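Local coordinates for putative mandelate racemase (Zymomonas mobilis, PDB 2OX4), which binds magnesium and probably acts as a lyase, perhaps a dehydratase, of the mandelate racemase-like group in the enolase superfamily, at residues K7-H12 with Y389-A394; D163-D168 with V210-E215; S328-I333 with K368-P373. All coordinates share one frame; numbering follows the deposited sequence.

Starting from the N terminus, the chain lays down strand 5-13 and does not complete its partnership until strand 387-393, so interaction 1 closes a loop spanning almost the whole protein. Interactions 2 and 3 both fall within that loop, one after the other, and none of the three cross. In interaction 2, 163-168 pairs with 210-215 across a single connecting helix, forming part of the barrel wall beside the magnesium site. Interaction 3 follows, packing 368-373 back on 328-333, a late helix of the barrel. The chain then returns to the N-terminal sheet. Interactions 1 and 2 lie on opposite sides of the chain's centre, their own centres about 39 Å apart.

Interaction 1: residues K7-H12 with Y389-A394; sequences KIEIFH and YVSIEA
Strands 7-12 and 389-393 run antiparallel, 169° between their directions, with Ile8/Ile392 and Ile10/Val390 as hydrogen-bonded pairs and Lys7/Glu393, Glu9/Ser391 and Phe11/Tyr389 as non-hydrogen-bonded ones. Four N-H···O bonds join the backbones; the shortest, from Ile10 N to Val390 O, is 2.8 Å long. On the face bearing Glu9 and Phe11, Tyr389 makes the largest single contribution. With CG anti to its backbone N (chi1 173°), its ring leans across the neighbouring strand until Tyr389 OH donates to Glu9 OE2 at 2.6 Å, using that oxygen's anti lone pair. OE2 lies at the ring edge, and the carboxylate plane stands nearly upright to the ring. Tyr384 OH bonds to the same buried oxygen, so two hydroxyls grip it, which would favour the ionised carboxylate. The Phe11 ring runs alongside, CE2 3.5 Å from Tyr389 CD1, the two planes oblique. Where strand 387-393 ends, Lys7 CG rests 3.9 Å from Glu393 CB; a water donates to Glu393 OE1 and weakly links it to Lys7 NZ. On the other face the tips of Ile10 and Ile392 meet, CD1 to CD1 at 3.8 Å. Through this pairing the C-terminal strand joins the antiparallel sheet of the enolase superfamily's N-terminal capping domain. The isoleucine face packs on helix 48-62, against Leu55 and Ala59, while strand 24-30 and the tag histidines of strand 398-399 flank the pair.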
ATOM      1  N   LYS C   7      48.283  19.061  -6.402  1.00 15.11           N
ATOM      2  CA  LYS C   7      48.581  18.828  -4.995  1.00 13.04           C
ATOM      3  C   LYS C   7      47.300  18.866  -4.172  1.00 11.85           C
ATOM      4  O   LYS C   7      46.374  19.626  -4.475  1.00 14.48           O
ATOM      5  CB  LYS C   7      49.554  19.890  -4.456  1.00 13.99           C
ATOM      6  CG  LYS C   7      50.192  19.504  -3.137  1.00 19.76           C
ATOM      7  CD  LYS C   7      50.714  20.717  -2.383  1.00 36.24           C
ATOM      8  CE  LYS C   7      51.955  21.282  -3.018  1.00 42.55           C
ATOM      9  NZ  LYS C   7      52.567  22.344  -2.175  1.00 57.38           N
ATOM     10  N   ILE C   8      47.262  18.028  -3.147  1.00 11.43           N
ATOM     11  CA  ILE C   8      46.140  17.965  -2.225  1.00 12.66           C
ATOM     12  C   ILE C   8      46.733  17.925  -0.823  1.00  9.30           C
ATOM     13  O   ILE C   8      47.575  17.083  -0.518  1.00 14.20           O
ATOM     14  CB  ILE C   8      45.257  16.725  -2.502  1.00  9.69           C
ATOM     15  CG1 ILE C   8      44.482  16.912  -3.812  1.00 15.69           C
ATOM     16  CG2 ILE C   8      44.273  16.468  -1.326  1.00 14.90           C
ATOM     17  CD1 ILE C   8      43.877  15.636  -4.354  1.00 14.44           C
ATOM     18  N   GLU C   9      46.295  18.854   0.023  1.00 11.45           N
ATOM     19  CA  GLU C   9      46.787  18.916   1.387  1.00 13.14           C
ATOM     20  C   GLU C   9      45.643  18.774   2.360  1.00 11.74           C
ATOM     21  O   GLU C   9      44.614  19.416   2.198  1.00 11.83           O
ATOM     22  CB  GLU C   9      47.492  20.244   1.637  1.00 11.03           C
ATOM     23  CG  GLU C   9      48.693  20.468   0.739  1.00 11.00           C
ATOM     24  CD  GLU C   9      49.171  21.915   0.807  1.00 18.58           C
ATOM     25  OE1 GLU C   9      48.629  22.762   0.068  1.00 19.32           O
ATOM     26  OE2 GLU C   9      50.069  22.205   1.617  1.00 17.65           O
ATOM     27  N   ILE C  10      45.820  17.934   3.376  1.00  7.96           N
ATOM     28  CA  ILE C  10      44.720  17.653   4.302  1.00 10.46           C
ATOM     29  C   ILE C  10      45.152  18.010   5.717  1.00 15.21           C
ATOM     30  O   ILE C  10      46.201  17.566   6.173  1.00 12.88           O
ATOM     31  CB  ILE C  10      44.271  16.162   4.232  1.00 11.65           C
ATOM     32  CG1 ILE C  10      43.827  15.810   2.813  1.00 12.68           C
ATOM     33  CG2 ILE C  10      43.143  15.877   5.232  1.00 12.68           C
ATOM     34  CD1 ILE C  10      44.239  14.418   2.405  1.00 15.84           C
ATOM     35  N   PHE C  11      44.334  18.811   6.396  1.00  8.73           N
ATOM     36  CA  PHE C  11      44.659  19.318   7.728  1.00 10.15           C
ATOM     37  C   PHE C  11      43.645  18.774   8.720  1.00 11.54           C
ATOM     38  O   PHE C  11      42.490  19.193   8.715  1.00 13.18           O
ATOM     39  CB  PHE C  11      44.574  20.854   7.744  1.00 10.35           C
ATOM     40  CG  PHE C  11      45.444  21.528   6.721  1.00 15.82           C
ATOM     41  CD1 PHE C  11      44.988  21.740   5.419  1.00 14.37           C
ATOM     42  CD2 PHE C  11      46.712  21.982   7.065  1.00 17.03           C
ATOM     43  CE1 PHE C  11      45.786  22.360   4.471  1.00 16.78           C
ATOM     44  CE2 PHE C  11      47.520  22.604   6.125  1.00 16.04           C
ATOM     45  CZ  PHE C  11      47.060  22.803   4.827  1.00 15.61           C
ATOM     46  N   HIS C  12      44.070  17.839   9.561  1.00  8.62           N
ATOM     47  CA  HIS C  12      43.220  17.389  10.651  1.00  7.90           C
ATOM     48  C   HIS C  12      43.629  18.209  11.893  1.00 12.60           C
ATOM     49  O   HIS C  12      44.632  17.912  12.560  1.00 11.53           O
ATOM     50  CB  HIS C  12      43.355  15.871  10.865  1.00  8.88           C
ATOM     51  CG  HIS C  12      42.398  15.311  11.875  1.00 12.28           C
ATOM     52  ND1 HIS C  12      42.520  14.035  12.390  1.00 12.24           N
ATOM     53  CD2 HIS C  12      41.302  15.851  12.466  1.00  9.91           C
ATOM     54  CE1 HIS C  12      41.546  13.815  13.255  1.00  9.02           C
ATOM     55  NE2 HIS C  12      40.792  14.899  13.321  1.00 12.00           N
ATOM     56  N   TYR C 389      49.024  16.840   9.357  1.00 12.84           N
ATOM     57  CA  TYR C 389      49.132  17.328   7.975  1.00 13.67           C
ATOM     58  C   TYR C 389      49.534  16.190   7.043  1.00 18.45           C
ATOM     59  O   TYR C 389      50.493  15.475   7.315  1.00 17.25           O
ATOM     60  CB  TYR C 389      50.175  18.453   7.901  1.00 17.61           C
ATOM     61  CG  TYR C 389      50.512  18.940   6.503  1.00 20.39           C
ATOM     62  CD1 TYR C 389      49.670  19.827   5.828  1.00 17.27           C
ATOM     63  CD2 TYR C 389      51.684  18.534   5.863  1.00 21.90           C
ATOM     64  CE1 TYR C 389      49.984  20.282   4.552  1.00 13.12           C
ATOM     65  CE2 TYR C 389      52.003  18.984   4.592  1.00 21.35           C
ATOM     66  CZ  TYR C 389      51.154  19.865   3.945  1.00 21.28           C
ATOM     67  OH  TYR C 389      51.472  20.318   2.683  1.00 23.42           O
ATOM     68  N   VAL C 390      48.801  16.029   5.947  1.00 17.56           N
ATOM     69  CA  VAL C 390      49.169  15.064   4.901  1.00 17.19           C
ATOM     70  C   VAL C 390      49.131  15.760   3.544  1.00 17.86           C
ATOM     71  O   VAL C 390      48.203  16.513   3.252  1.00 16.92           O
ATOM     72  CB  VAL C 390      48.238  13.807   4.908  1.00 17.09           C
ATOM     73  CG1 VAL C 390      48.557  12.882   3.729  1.00 25.14           C
ATOM     74  CG2 VAL C 390      48.366  13.036   6.230  1.00 17.73           C
ATOM     75  N   SER C 391      50.158  15.520   2.730  1.00 17.79           N
ATOM     76  CA  SER C 391      50.280  16.121   1.410  1.00 19.25           C
ATOM     77  C   SER C 391      50.340  14.969   0.415  1.00 23.78           C
ATOM     78  O   SER C 391      51.004  13.960   0.665  1.00 23.46           O
ATOM     79  CB  SER C 391      51.576  16.942   1.341  1.00 21.29           C
ATOM     80  OG  SER C 391      51.683  17.658   0.122  1.00 40.90           O
ATOM     81  N   ILE C 392      49.623  15.107  -0.695  1.00 18.30           N
ATOM     82  CA  ILE C 392      49.701  14.156  -1.805  1.00 19.41           C
ATOM     83  C   ILE C 392      49.944  14.956  -3.075  1.00 21.75           C
ATOM     84  O   ILE C 392      49.176  15.860  -3.390  1.00 14.53           O
ATOM     85  CB  ILE C 392      48.378  13.355  -1.974  1.00 20.83           C
ATOM     86  CG1 ILE C 392      48.072  12.512  -0.727  1.00 26.16           C
ATOM     87  CG2 ILE C 392      48.437  12.462  -3.218  1.00 20.87           C
ATOM     88  CD1 ILE C 392      47.071  13.136   0.217  1.00 33.30           C
ATOM     89  N   GLU C 393      51.000  14.637  -3.815  1.00 25.78           N
ATOM     90  CA  GLU C 393      51.260  15.397  -5.038  1.00 32.12           C
ATOM     91  C   GLU C 393      51.596  14.639  -6.310  1.00 39.90           C
ATOM     92  O   GLU C 393      51.819  13.429  -6.290  1.00 32.99           O
ATOM     93  CB  GLU C 393      52.194  16.589  -4.815  1.00 35.54           C
ATOM     94  CG  GLU C 393      53.476  16.295  -4.085  1.00 43.20           C
ATOM     95  CD  GLU C 393      54.178  17.567  -3.659  1.00 51.94           C
ATOM     96  OE1 GLU C 393      54.275  18.494  -4.492  1.00 56.38           O
ATOM     97  OE2 GLU C 393      54.627  17.646  -2.495  1.00 58.95           O
ATOM     98  N   ALA C 394      51.587  15.381  -7.416  1.00 40.73           N
ATOM     99  CA  ALA C 394      51.907  14.860  -8.733  1.00 45.02           C
ATOM    100  C   ALA C 394      53.410  14.580  -8.869  1.00 44.77           C
ATOM    101  O   ALA C 394      54.247  15.379  -8.433  1.00 40.29           O
ATOM    102  CB  ALA C 394      51.440  15.845  -9.801  1.00 36.01           C
TER
HETATM  103  O   HOH W   1      55.194  20.817  -3.412  1.00 60.08           O

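Interaction 2: residues D163-D168 with V210-E215; sequences DAVKVD and VDIIVE. With MG (magnesium ion), chain O.
A beta-alpha-beta unit of the TIM-barrel domain brings these parallel strands together, and the C-terminal end of the second carries a ligand of the magnesium ion. Five backbone bonds zigzag between them, from Asp211 N to Asp163 O through to Glu215 N to Val167 O; the straightest, Ile213 N to Val165 O, has 173° at the hydrogen. Glu215, its chain bent at chi2 (81°), delivers OE1 to the metal at 2.2 Å. Three waters, Glu241 and Glu267 complete six ligands. The other oxygen, Glu215 OE2, accepts from a metal-bound water at 2.5 Å and from His217 N, which fixes the carboxylate's rotation. Lys166 is a second-shell residue. CG stands anti to the backbone N, and the chain crosses obliquely over Ile213, Lys166 CD 3.5 Å from Ile213 CG2, before bending at chi3. Lys166 NZ thereby reaches another metal-bound water at 3.0 Å, forms salt bridges with Glu241 and Glu342, and hydrogen-bonds Tyr129 OH. The magnesium ion and the Lys166 ammonium probably offset much of the negative charge of the clustered carboxylates. Beside the strand end, Asp168 CA makes a CA-H···O contact of 3.1 Å with Glu215 O, while its OD2 bonds His217 ND1. At the opposite end, Arg127 bridges Asp163 and Asp211. Strands 126-131 and 237-241 flank the pair on its two outer edges. Val167, Ile212 and Val214 pack on helix 189-206, the connecting helix, whereas Lys166 and Ile213 share the other face with Tyr129.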
ATOM      1  N   ASP C 163      16.159  36.946  15.674  1.00 14.59           N
ATOM      2  CA  ASP C 163      14.737  36.740  15.937  1.00  9.54           C
ATOM      3  C   ASP C 163      14.368  35.250  15.932  1.00 14.58           C
ATOM      4  O   ASP C 163      13.201  34.885  15.750  1.00 14.64           O
ATOM      5  CB  ASP C 163      13.857  37.545  14.967  1.00 11.56           C
ATOM      6  CG  ASP C 163      13.943  37.063  13.508  1.00 24.04           C
ATOM      7  OD1 ASP C 163      14.598  36.049  13.200  1.00 17.36           O
ATOM      8  OD2 ASP C 163      13.327  37.724  12.650  1.00 24.18           O
ATOM      9  N   ALA C 164      15.380  34.414  16.131  1.00 12.09           N
ATOM     10  CA  ALA C 164      15.198  32.976  16.299  1.00 10.93           C
ATOM     11  C   ALA C 164      16.386  32.398  17.049  1.00  9.13           C
ATOM     12  O   ALA C 164      17.536  32.854  16.892  1.00 11.87           O
ATOM     13  CB  ALA C 164      15.045  32.297  14.931  1.00 12.69           C
ATOM     14  N   VAL C 165      16.106  31.378  17.859  1.00  8.54           N
ATOM     15  CA  VAL C 165      17.130  30.663  18.602  1.00 11.02           C
ATOM     16  C   VAL C 165      16.876  29.157  18.536  1.00  8.51           C
ATOM     17  O   VAL C 165      15.735  28.723  18.339  1.00 13.31           O
ATOM     18  CB  VAL C 165      17.146  31.089  20.105  1.00 14.23           C
ATOM     19  CG1 VAL C 165      17.498  32.581  20.247  1.00  9.34           C
ATOM     20  CG2 VAL C 165      15.802  30.785  20.767  1.00 12.77           C
ATOM     21  N   LYS C 166      17.935  28.370  18.718  1.00 13.75           N
ATOM     22  CA  LYS C 166      17.779  26.925  18.868  1.00 12.77           C
ATOM     23  C   LYS C 166      18.428  26.415  20.143  1.00 15.38           C
ATOM     24  O   LYS C 166      19.535  26.813  20.491  1.00 14.31           O
ATOM     25  CB  LYS C 166      18.347  26.174  17.663  1.00 11.53           C
ATOM     26  CG  LYS C 166      18.134  24.644  17.734  1.00  9.59           C
ATOM     27  CD  LYS C 166      18.561  23.963  16.429  1.00  9.65           C
ATOM     28  CE  LYS C 166      20.033  23.574  16.426  1.00 15.56           C
ATOM     29  NZ  LYS C 166      20.396  23.069  15.053  1.00 15.77           N
ATOM     30  N   VAL C 167      17.739  25.509  20.823  1.00 14.22           N
ATOM     31  CA  VAL C 167      18.217  25.007  22.102  1.00 14.44           C
ATOM     32  C   VAL C 167      17.895  23.514  22.241  1.00 15.97           C
ATOM     33  O   VAL C 167      16.829  23.055  21.802  1.00 15.38           O
ATOM     34  CB  VAL C 167      17.624  25.841  23.258  1.00 15.20           C
ATOM     35  CG1 VAL C 167      16.092  25.813  23.245  1.00 15.33           C
ATOM     36  CG2 VAL C 167      18.202  25.422  24.596  1.00 29.59           C
ATOM     37  N   ASP C 168      18.848  22.771  22.800  1.00 14.89           N
ATOM     38  CA  ASP C 168      18.619  21.404  23.276  1.00 12.35           C
ATOM     39  C   ASP C 168      18.280  21.488  24.758  1.00 17.56           C
ATOM     40  O   ASP C 168      19.145  21.820  25.580  1.00 18.88           O
ATOM     41  CB  ASP C 168      19.872  20.553  23.051  1.00 14.21           C
ATOM     42  CG  ASP C 168      19.682  19.080  23.448  1.00 12.71           C
ATOM     43  OD1 ASP C 168      18.723  18.742  24.182  1.00 15.31           O
ATOM     44  OD2 ASP C 168      20.508  18.254  23.011  1.00 20.23           O
ATOM     45  N   VAL C 210       9.994  35.957  18.540  1.00 16.41           N
ATOM     46  CA  VAL C 210      11.293  35.318  18.395  1.00 15.59           C
ATOM     47  C   VAL C 210      11.019  33.820  18.348  1.00 14.11           C
ATOM     48  O   VAL C 210      10.424  33.267  19.262  1.00 14.35           O
ATOM     49  CB  VAL C 210      12.239  35.676  19.581  1.00 16.50           C
ATOM     50  CG1 VAL C 210      13.513  34.842  19.538  1.00 17.03           C
ATOM     51  CG2 VAL C 210      12.575  37.184  19.581  1.00 13.22           C
ATOM     52  N   ASP C 211      11.417  33.174  17.260  1.00 16.49           N
ATOM     53  CA  ASP C 211      11.119  31.757  17.093  1.00 15.66           C
ATOM     54  C   ASP C 211      12.063  30.867  17.894  1.00 13.34           C
ATOM     55  O   ASP C 211      13.228  31.200  18.103  1.00 14.64           O
ATOM     56  CB  ASP C 211      11.111  31.388  15.619  1.00 14.50           C
ATOM     57  CG  ASP C 211       9.893  31.936  14.906  1.00 17.26           C
ATOM     58  OD1 ASP C 211       8.748  31.688  15.365  1.00 18.89           O
ATOM     59  OD2 ASP C 211      10.084  32.625  13.891  1.00 17.25           O
ATOM     60  N   ILE C 212      11.534  29.731  18.354  1.00  9.89           N
ATOM     61  CA  ILE C 212      12.290  28.790  19.159  1.00 10.98           C
ATOM     62  C   ILE C 212      12.276  27.445  18.429  1.00 11.12           C
ATOM     63  O   ILE C 212      11.208  26.896  18.163  1.00 11.79           O
ATOM     64  CB  ILE C 212      11.653  28.601  20.564  1.00 12.73           C
ATOM     65  CG1 ILE C 212      11.558  29.947  21.304  1.00 12.76           C
ATOM     66  CG2 ILE C 212      12.449  27.572  21.367  1.00 12.96           C
ATOM     67  CD1 ILE C 212      10.673  29.903  22.576  1.00 11.28           C
ATOM     68  N   ILE C 213      13.465  26.951  18.117  1.00 12.20           N
ATOM     69  CA  ILE C 213      13.665  25.613  17.571  1.00 10.95           C
ATOM     70  C   ILE C 213      14.162  24.708  18.697  1.00 15.15           C
ATOM     71  O   ILE C 213      15.067  25.076  19.446  1.00 13.37           O
ATOM     72  CB  ILE C 213      14.718  25.661  16.440  1.00 12.96           C
ATOM     73  CG1 ILE C 213      14.235  26.579  15.309  1.00 12.30           C
ATOM     74  CG2 ILE C 213      15.063  24.236  15.950  1.00  9.69           C
ATOM     75  CD1 ILE C 213      15.364  27.201  14.524  1.00 15.08           C
ATOM     76  N   VAL C 214      13.555  23.532  18.830  1.00 10.64           N
ATOM     77  CA  VAL C 214      13.985  22.567  19.832  1.00 10.91           C
ATOM     78  C   VAL C 214      14.798  21.433  19.195  1.00 13.45           C
ATOM     79  O   VAL C 214      14.332  20.772  18.265  1.00 12.25           O
ATOM     80  CB  VAL C 214      12.774  22.040  20.651  1.00 11.99           C
ATOM     81  CG1 VAL C 214      13.196  20.868  21.555  1.00  8.60           C
ATOM     82  CG2 VAL C 214      12.165  23.195  21.503  1.00 13.06           C
ATOM     83  N   GLU C 215      16.009  21.228  19.707  1.00 11.37           N
ATOM     84  CA  GLU C 215      16.993  20.288  19.170  1.00 12.74           C
ATOM     85  C   GLU C 215      17.117  19.088  20.117  1.00 15.11           C
ATOM     86  O   GLU C 215      17.505  19.253  21.276  1.00 10.34           O
ATOM     87  CB  GLU C 215      18.332  21.040  19.044  1.00 15.44           C
ATOM     88  CG  GLU C 215      19.620  20.229  19.094  1.00 13.60           C
ATOM     89  CD  GLU C 215      19.963  19.589  17.768  1.00 25.80           C
ATOM     90  OE1 GLU C 215      20.832  20.122  17.040  1.00 20.52           O
ATOM     91  OE2 GLU C 215      19.377  18.535  17.446  1.00 16.46           O
TER
HETATM   92 MG    MG O 402      21.644  19.335  15.110  1.00  8.25          MG
HETATM   93  O   HOH W   2      22.613  21.136  14.654  1.00 25.01           O
HETATM   94  O   HOH W   3      21.058  17.379  15.962  1.00 20.96           O
HETATM   95  O   HOH W   4      23.753  18.911  16.087  1.00 27.07           O

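Interaction 3: residues S328-I333 with K368-P373; sequences SLHAEI and KVPELP
Apolar packing accounts for most of this contact, in which the last turns of helix 322-333 meet the irregular segment 368-373. Leu329, His330 and Ile333, at positions i, i+1 and i+4, form one side of the helix, and Val369 wedges in among them. Its two methyl groups divide the work. Val369 CG1, between the backbone N and the carbonyl carbon (chi1 70°), touches Ile333 CD1 at 3.9 Å. Val369 CG2, anti to the backbone N, points into the helix surface and lies 4.1 Å from Leu329 CB. Next along the chain, the Pro370 ring is approached at about a right angle by Leu329, whose CD1 branch comes to 3.8 Å from Pro370 CD.

The second kind of interaction is a CH-pi contact. Val369 CG2 sits over one face of the imidazole, 3.6 Å from the centroid of the His330 ring and 15° off its normal, displaced slightly toward ND1. Pro370 meets the other end of that ring: His330 NE2 is 3.9 Å from Pro370 CD, and His330 CE1 is 3.5 Å from Pro370 O.

Polar groups find their bonds beyond the two segments. His330 ND1 pairs with Tyr115 N and NE2 with Ile375 O, so both ring nitrogens are engaged and the ring's rotation is fixed under the valine methyl. Glu371 turns to Lys121 and Tyr115, and Asn122 bonds the carbonyl of Ile333 at the helix end. An amide N-H facing ND1 and a carbonyl facing NE2 are consistent with a neutral imidazole protonated on NE2. The imidazole face offers its pi cloud to the Val369 methyl. Between 328-333 and 368-373 the contact is thus one of shape and dispersion, while the bond from His330 NE2 to Ile375 O, just beyond, ties the same loop to the helix.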
ATOM      1  N   SER C 328      28.407  27.449   3.024  1.00  9.63           N
ATOM      2  CA  SER C 328      26.963  27.284   3.244  1.00 10.38           C
ATOM      3  C   SER C 328      26.133  28.484   2.778  1.00 12.75           C
ATOM      4  O   SER C 328      25.007  28.326   2.335  1.00 10.77           O
ATOM      5  CB  SER C 328      26.664  26.959   4.709  1.00 12.39           C
ATOM      6  OG  SER C 328      26.868  28.093   5.545  1.00 11.35           O
ATOM      7  N   LEU C 329      26.695  29.687   2.878  1.00 10.11           N
ATOM      8  CA  LEU C 329      25.971  30.889   2.483  1.00  9.79           C
ATOM      9  C   LEU C 329      25.728  30.919   0.976  1.00  6.89           C
ATOM     10  O   LEU C 329      24.677  31.368   0.514  1.00  9.18           O
ATOM     11  CB  LEU C 329      26.754  32.134   2.936  1.00  8.63           C
ATOM     12  CG  LEU C 329      26.994  32.200   4.449  1.00 10.69           C
ATOM     13  CD1 LEU C 329      27.976  33.323   4.784  1.00 17.28           C
ATOM     14  CD2 LEU C 329      25.685  32.376   5.206  1.00 16.24           C
ATOM     15  N   HIS C 330      26.712  30.449   0.212  1.00  7.14           N
ATOM     16  CA  HIS C 330      26.565  30.337  -1.243  1.00 10.17           C
ATOM     17  C   HIS C 330      25.475  29.339  -1.616  1.00 10.06           C
ATOM     18  O   HIS C 330      24.608  29.650  -2.438  1.00  9.19           O
ATOM     19  CB  HIS C 330      27.884  29.944  -1.891  1.00  7.77           C
ATOM     20  CG  HIS C 330      28.930  31.013  -1.803  1.00 10.35           C
ATOM     21  ND1 HIS C 330      29.030  32.033  -2.725  1.00  9.95           N
ATOM     22  CD2 HIS C 330      29.908  31.230  -0.890  1.00 15.37           C
ATOM     23  CE1 HIS C 330      30.037  32.827  -2.391  1.00  9.40           C
ATOM     24  NE2 HIS C 330      30.587  32.360  -1.282  1.00 10.50           N
ATOM     25  N   ALA C 331      25.518  28.163  -0.996  1.00 10.05           N
ATOM     26  CA  ALA C 331      24.539  27.095  -1.272  1.00 11.65           C
ATOM     27  C   ALA C 331      23.117  27.586  -0.970  1.00 10.26           C
ATOM     28  O   ALA C 331      22.205  27.418  -1.773  1.00 10.29           O
ATOM     29  CB  ALA C 331      24.871  25.841  -0.444  1.00 11.46           C
ATOM     30  N   GLU C 332      22.950  28.231   0.180  1.00  8.03           N
ATOM     31  CA  GLU C 332      21.638  28.670   0.636  1.00  8.26           C
ATOM     32  C   GLU C 332      21.053  29.838  -0.138  1.00 12.78           C
ATOM     33  O   GLU C 332      19.846  29.875  -0.386  1.00 10.72           O
ATOM     34  CB  GLU C 332      21.677  29.013   2.113  1.00  8.40           C
ATOM     35  CG  GLU C 332      21.823  27.785   3.009  1.00 11.19           C
ATOM     36  CD  GLU C 332      21.980  28.160   4.469  1.00 15.72           C
ATOM     37  OE1 GLU C 332      22.653  29.173   4.772  1.00 16.93           O
ATOM     38  OE2 GLU C 332      21.424  27.443   5.321  1.00 15.71           O
ATOM     39  N   ILE C 333      21.890  30.807  -0.511  1.00 10.98           N
ATOM     40  CA  ILE C 333      21.373  31.961  -1.257  1.00 11.93           C
ATOM     41  C   ILE C 333      20.930  31.550  -2.666  1.00 11.06           C
ATOM     42  O   ILE C 333      20.072  32.199  -3.263  1.00 11.83           O
ATOM     43  CB  ILE C 333      22.384  33.149  -1.292  1.00 12.11           C
ATOM     44  CG1 ILE C 333      21.635  34.476  -1.490  1.00 15.47           C
ATOM     45  CG2 ILE C 333      23.455  32.951  -2.356  1.00  9.25           C
ATOM     46  CD1 ILE C 333      22.220  35.622  -0.705  1.00 22.21           C
ATOM     47  N   LYS C 368      24.784  38.129   4.866  1.00 13.30           N
ATOM     48  CA  LYS C 368      24.980  38.310   3.426  1.00 13.26           C
ATOM     49  C   LYS C 368      25.993  37.295   2.900  1.00  9.12           C
ATOM     50  O   LYS C 368      26.941  36.937   3.598  1.00 12.84           O
ATOM     51  CB  LYS C 368      25.451  39.737   3.127  1.00 18.80           C
ATOM     52  CG  LYS C 368      24.318  40.760   3.102  1.00 23.43           C
ATOM     53  CD  LYS C 368      24.856  42.175   2.993  1.00 38.86           C
ATOM     54  CE  LYS C 368      23.757  43.202   3.223  1.00 44.13           C
ATOM     55  NZ  LYS C 368      22.744  43.194   2.132  1.00 59.41           N
ATOM     56  N   VAL C 369      25.797  36.833   1.670  1.00 12.59           N
ATOM     57  CA  VAL C 369      26.761  35.911   1.052  1.00 12.55           C
ATOM     58  C   VAL C 369      28.070  36.657   0.750  1.00 13.21           C
ATOM     59  O   VAL C 369      28.031  37.838   0.375  1.00 14.02           O
ATOM     60  CB  VAL C 369      26.174  35.260  -0.230  1.00 15.02           C
ATOM     61  CG1 VAL C 369      26.043  36.281  -1.369  1.00 11.59           C
ATOM     62  CG2 VAL C 369      26.991  34.038  -0.655  1.00 12.71           C
ATOM     63  N   PRO C 370      29.236  35.996   0.946  1.00 13.58           N
ATOM     64  CA  PRO C 370      30.473  36.624   0.453  1.00 14.07           C
ATOM     65  C   PRO C 370      30.418  36.939  -1.048  1.00 16.62           C
ATOM     66  O   PRO C 370      29.761  36.232  -1.823  1.00 15.94           O
ATOM     67  CB  PRO C 370      31.551  35.568   0.741  1.00 11.35           C
ATOM     68  CG  PRO C 370      30.986  34.769   1.893  1.00 18.95           C
ATOM     69  CD  PRO C 370      29.503  34.713   1.627  1.00 15.84           C
ATOM     70  N   GLU C 371      31.093  38.014  -1.447  1.00 14.51           N
ATOM     71  CA  GLU C 371      31.085  38.449  -2.839  1.00 11.10           C
ATOM     72  C   GLU C 371      32.470  38.342  -3.494  1.00 13.94           C
ATOM     73  O   GLU C 371      32.655  38.763  -4.638  1.00 13.95           O
ATOM     74  CB  GLU C 371      30.554  39.885  -2.947  1.00 13.64           C
ATOM     75  CG  GLU C 371      29.123  40.086  -2.470  1.00 15.17           C
ATOM     76  CD  GLU C 371      28.071  39.529  -3.429  1.00 20.38           C
ATOM     77  OE1 GLU C 371      28.410  39.134  -4.563  1.00 19.81           O
ATOM     78  OE2 GLU C 371      26.885  39.497  -3.043  1.00 18.96           O
ATOM     79  N   LEU C 372      33.429  37.764  -2.771  1.00 12.62           N
ATOM     80  CA  LEU C 372      34.785  37.536  -3.274  1.00 12.80           C
ATOM     81  C   LEU C 372      34.750  36.376  -4.276  1.00 14.74           C
ATOM     82  O   LEU C 372      33.762  35.633  -4.314  1.00 12.85           O
ATOM     83  CB  LEU C 372      35.721  37.195  -2.105  1.00 12.21           C
ATOM     84  CG  LEU C 372      35.964  38.279  -1.050  1.00 18.05           C
ATOM     85  CD1 LEU C 372      36.792  37.723   0.114  1.00 18.52           C
ATOM     86  CD2 LEU C 372      36.660  39.478  -1.680  1.00 24.50           C
ATOM     87  N   PRO C 373      35.797  36.226  -5.113  1.00 13.42           N
ATOM     88  CA  PRO C 373      35.852  35.012  -5.955  1.00 13.25           C
ATOM     89  C   PRO C 373      35.871  33.716  -5.132  1.00 13.62           C
ATOM     90  O   PRO C 373      36.434  33.692  -4.042  1.00 14.38           O
ATOM     91  CB  PRO C 373      37.164  35.173  -6.728  1.00 16.03           C
ATOM     92  CG  PRO C 373      37.424  36.666  -6.732  1.00 15.09           C
ATOM     93  CD  PRO C 373      36.932  37.141  -5.389  1.00 14.43           C
TER